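Local coordinates for hypothetical protein (Bacteroides uniformis ATCC 8492, PDB 4QRL) that is of unknown function but folds as a small lipocalin-like beta-barrel, a calycin fold that in relatives often holds small hydrophobic ligands, at residues D8-W13 against L97-L102. Numbering follows the deposited sequence.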
ATOM      1  N   ASP A   8       1.382  10.887 -11.965  1.00 32.32           N
ATOM      2  CA  ASP A   8       1.980  11.025 -10.617  1.00 28.50           C
ATOM      3  C   ASP A   8       2.054   9.703  -9.854  1.00 28.11           C
ATOM      4  O   ASP A   8       2.930   9.552  -9.007  1.00 26.75           O
ATOM      5  CB  ASP A   8       1.177  12.020  -9.767  1.00 29.44           C
ATOM      6  CG  ASP A   8       1.375  13.479 -10.140  1.00 32.61           C
ATOM      7  OD1 ASP A   8       2.316  13.776 -10.901  1.00 33.19           O
ATOM      8  OD2 ASP A   8       0.593  14.310  -9.670  1.00 30.10           O
ATOM      9  N   LEU A   9       1.087   8.818 -10.058  1.00 24.77           N
ATOM     10  CA  LEU A   9       0.993   7.569  -9.307  1.00 24.87           C
ATOM     11  C   LEU A   9       2.128   6.602  -9.638  1.00 27.68           C
ATOM     12  O   LEU A   9       2.563   5.865  -8.753  1.00 25.59           O
ATOM     13  CB  LEU A   9      -0.373   6.876  -9.519  1.00 25.29           C
ATOM     14  CG  LEU A   9      -0.670   5.687  -8.584  1.00 28.30           C
ATOM     15  CD1 LEU A   9      -0.718   6.111  -7.104  1.00 25.87           C
ATOM     16  CD2 LEU A   9      -1.952   4.966  -8.998  1.00 30.97           C
ATOM     17  N   ALA A  10       2.592   6.602 -10.903  1.00 25.85           N
ATOM     18  CA  ALA A  10       3.628   5.699 -11.399  1.00 26.63           C
ATOM     19  C   ALA A  10       4.928   5.776 -10.611  1.00 28.97           C
ATOM     20  O   ALA A  10       5.439   6.863 -10.343  1.00 27.77           O
ATOM     21  CB  ALA A  10       3.900   5.969 -12.867  1.00 29.25           C
ATOM     22  N   GLY A  11       5.450   4.609 -10.262  1.00 25.38           N
ATOM     23  CA  GLY A  11       6.707   4.481  -9.529  1.00 24.72           C
ATOM     24  C   GLY A  11       6.591   3.874  -8.150  1.00 25.33           C
ATOM     25  O   GLY A  11       5.573   3.270  -7.801  1.00 22.62           O
ATOM     26  N   LYS A  12       7.629   4.120  -7.319  1.00 23.34           N
ATOM     27  CA  LYS A  12       7.760   3.543  -5.993  1.00 21.53           C
ATOM     28  C   LYS A  12       7.487   4.579  -4.938  1.00 23.68           C
ATOM     29  O   LYS A  12       7.879   5.739  -5.078  1.00 23.28           O
ATOM     30  CB  LYS A  12       9.160   2.923  -5.825  1.00 24.50           C
ATOM     31  CG  LYS A  12       9.297   2.107  -4.529  1.00 28.07           C
ATOM     32  CD  LYS A  12      10.694   1.479  -4.437  1.00 41.90           C
ATOM     33  CE  LYS A  12      10.701   0.023  -4.803  1.00 43.19           C
ATOM     34  NZ  LYS A  12      10.436  -0.203  -6.243  1.00 44.80           N
ATOM     35  N   TRP A  13       6.843   4.130  -3.884  1.00 20.73           N
ATOM     36  CA  TRP A  13       6.376   4.954  -2.797  1.00 20.51           C
ATOM     37  C   TRP A  13       6.732   4.368  -1.457  1.00 23.07           C
ATOM     38  O   TRP A  13       6.409   3.200  -1.190  1.00 23.34           O
ATOM     39  CB  TRP A  13       4.840   5.048  -2.901  1.00 19.10           C
ATOM     40  CG  TRP A  13       4.337   5.790  -4.090  1.00 20.41           C
ATOM     41  CD1 TRP A  13       3.877   5.259  -5.258  1.00 23.56           C
ATOM     42  CD2 TRP A  13       4.083   7.197  -4.155  1.00 21.19           C
ATOM     43  NE1 TRP A  13       3.471   6.272  -6.109  1.00 24.36           N
ATOM     44  CE2 TRP A  13       3.589   7.477  -5.451  1.00 24.93           C
ATOM     45  CE3 TRP A  13       4.294   8.264  -3.266  1.00 22.37           C
ATOM     46  CZ2 TRP A  13       3.221   8.768  -5.841  1.00 24.20           C
ATOM     47  CZ3 TRP A  13       4.046   9.567  -3.704  1.00 23.52           C
ATOM     48  CH2 TRP A  13       3.522   9.808  -4.976  1.00 24.09           C
ATOM     49  N   LEU A  97      -2.798  13.148  -4.083  1.00 27.24           N
ATOM     50  CA  LEU A  97      -1.840  12.634  -5.032  1.00 26.16           C
ATOM     51  C   LEU A  97      -1.159  13.780  -5.746  1.00 30.78           C
ATOM     52  O   LEU A  97      -1.813  14.601  -6.382  1.00 30.80           O
ATOM     53  CB  LEU A  97      -2.424  11.631  -6.044  1.00 26.13           C
ATOM     54  CG  LEU A  97      -1.498  11.201  -7.213  1.00 29.10           C
ATOM     55  CD1 LEU A  97      -0.311  10.368  -6.728  1.00 27.77           C
ATOM     56  CD2 LEU A  97      -2.283  10.455  -8.298  1.00 32.87           C
ATOM     57  N   SER A  98       0.166  13.798  -5.658  1.00 26.00           N
ATOM     58  CA  SER A  98       1.034  14.703  -6.416  1.00 25.61           C
ATOM     59  C   SER A  98       2.218  13.847  -6.812  1.00 26.80           C
ATOM     60  O   SER A  98       2.301  12.701  -6.369  1.00 27.20           O
ATOM     61  CB  SER A  98       1.424  15.931  -5.586  1.00 26.57           C
ATOM     62  OG  SER A  98       2.327  15.611  -4.539  1.00 30.21           O
ATOM     63  N   TYR A  99       3.142  14.375  -7.570  1.00 24.86           N
ATOM     64  CA  TYR A  99       4.342  13.622  -7.951  1.00 24.45           C
ATOM     65  C   TYR A  99       5.170  13.143  -6.730  1.00 29.74           C
ATOM     66  O   TYR A  99       5.871  12.144  -6.835  1.00 31.50           O
ATOM     67  CB  TYR A  99       5.234  14.502  -8.841  1.00 27.16           C
ATOM     68  CG  TYR A  99       6.303  13.714  -9.555  1.00 28.27           C
ATOM     69  CD1 TYR A  99       5.971  12.766 -10.521  1.00 29.88           C
ATOM     70  CD2 TYR A  99       7.652  13.918  -9.273  1.00 28.90           C
ATOM     71  CE1 TYR A  99       6.954  12.037 -11.188  1.00 33.95           C
ATOM     72  CE2 TYR A  99       8.648  13.210  -9.953  1.00 29.88           C
ATOM     73  CZ  TYR A  99       8.291  12.248 -10.887  1.00 39.15           C
ATOM     74  OH  TYR A  99       9.260  11.546 -11.561  1.00 39.37           O
ATOM     75  N   SER A 100       5.118  13.854  -5.587  1.00 26.16           N
ATOM     76  CA  SER A 100       5.945  13.452  -4.446  1.00 24.83           C
ATOM     77  C   SER A 100       5.150  12.945  -3.232  1.00 26.67           C
ATOM     78  O   SER A 100       5.745  12.355  -2.334  1.00 23.84           O
ATOM     79  CB  SER A 100       6.835  14.622  -4.036  1.00 29.56           C
ATOM     80  OG  SER A 100       6.014  15.729  -3.720  1.00 36.91           O
ATOM     81  N   SER A 101       3.814  13.133  -3.213  1.00 24.37           N
ATOM     82  CA  SER A 101       2.987  12.782  -2.066  1.00 23.47           C
ATOM     83  C   SER A 101       1.769  11.923  -2.447  1.00 24.72           C
ATOM     84  O   SER A 101       1.115  12.188  -3.445  1.00 24.60           O
ATOM     85  CB  SER A 101       2.505  14.053  -1.374  1.00 29.21           C
ATOM     86  OG  SER A 101       1.528  13.750  -0.392  1.00 41.91           O
ATOM     87  N   LEU A 102       1.459  10.932  -1.627  1.00 22.52           N
ATOM     88  CA  LEU A 102       0.312  10.041  -1.815  1.00 22.90           C
ATOM     89  C   LEU A 102      -0.334   9.763  -0.451  1.00 25.06           C
ATOM     90  O   LEU A 102       0.365   9.424   0.499  1.00 24.16           O
ATOM     91  CB  LEU A 102       0.685   8.721  -2.529  1.00 21.28           C
ATOM     92  CG  LEU A 102      -0.441   7.657  -2.693  1.00 22.24           C
ATOM     93  CD1 LEU A 102      -1.596   8.161  -3.600  1.00 21.51           C
ATOM     94  CD2 LEU A 102       0.096   6.369  -3.253  1.00 21.87           C
TER
HETATM   95  O   HOH W   1       7.921   8.813 -10.933  1.00 58.17           O
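The indole of W13 lies against the hairpin at 97-102, its six-membered ring covered on one face by L102, whose CB sits 3.7 Å from the ring centroid in a CH-pi contact. This is probably the closed end of a lipocalin-like barrel: G11-K12-W13, starting strand 11-19, matches the lipocalin G-x-W signature, and D8 and L9 pack against the hairpin joining strands 89-97 and 101-106, with D8 and Y99 CA atoms 4.4 Å apart. W13 and L102 both also pack on F113 of the last strand, which separates the two segments in the sheet; side chains of 8-13 meet side chains and backbone of the hairpin without a direct hydrogen bond. At the ring edge, W13 CH2 is 3.4 Å from S98 O and CZ3 is 3.5 Å from S100 O. L9 extends the apolar layer, with CD1 3.9 Å from L102 CD2, while W13 CZ2 meets L97 CD1 at 4.0 Å. S98 closes the turn through N to S101 O (2.9 Å) and OG, which accepts from S101 N (3.2 Å), an ST motif. K115 NZ hydrogen-bonds to both D8 O and Y99 O. The indole's polar edge is satisfied locally: W13 NE1 donates to L9 O at 2.8 Å, almost perfectly straight at 178°.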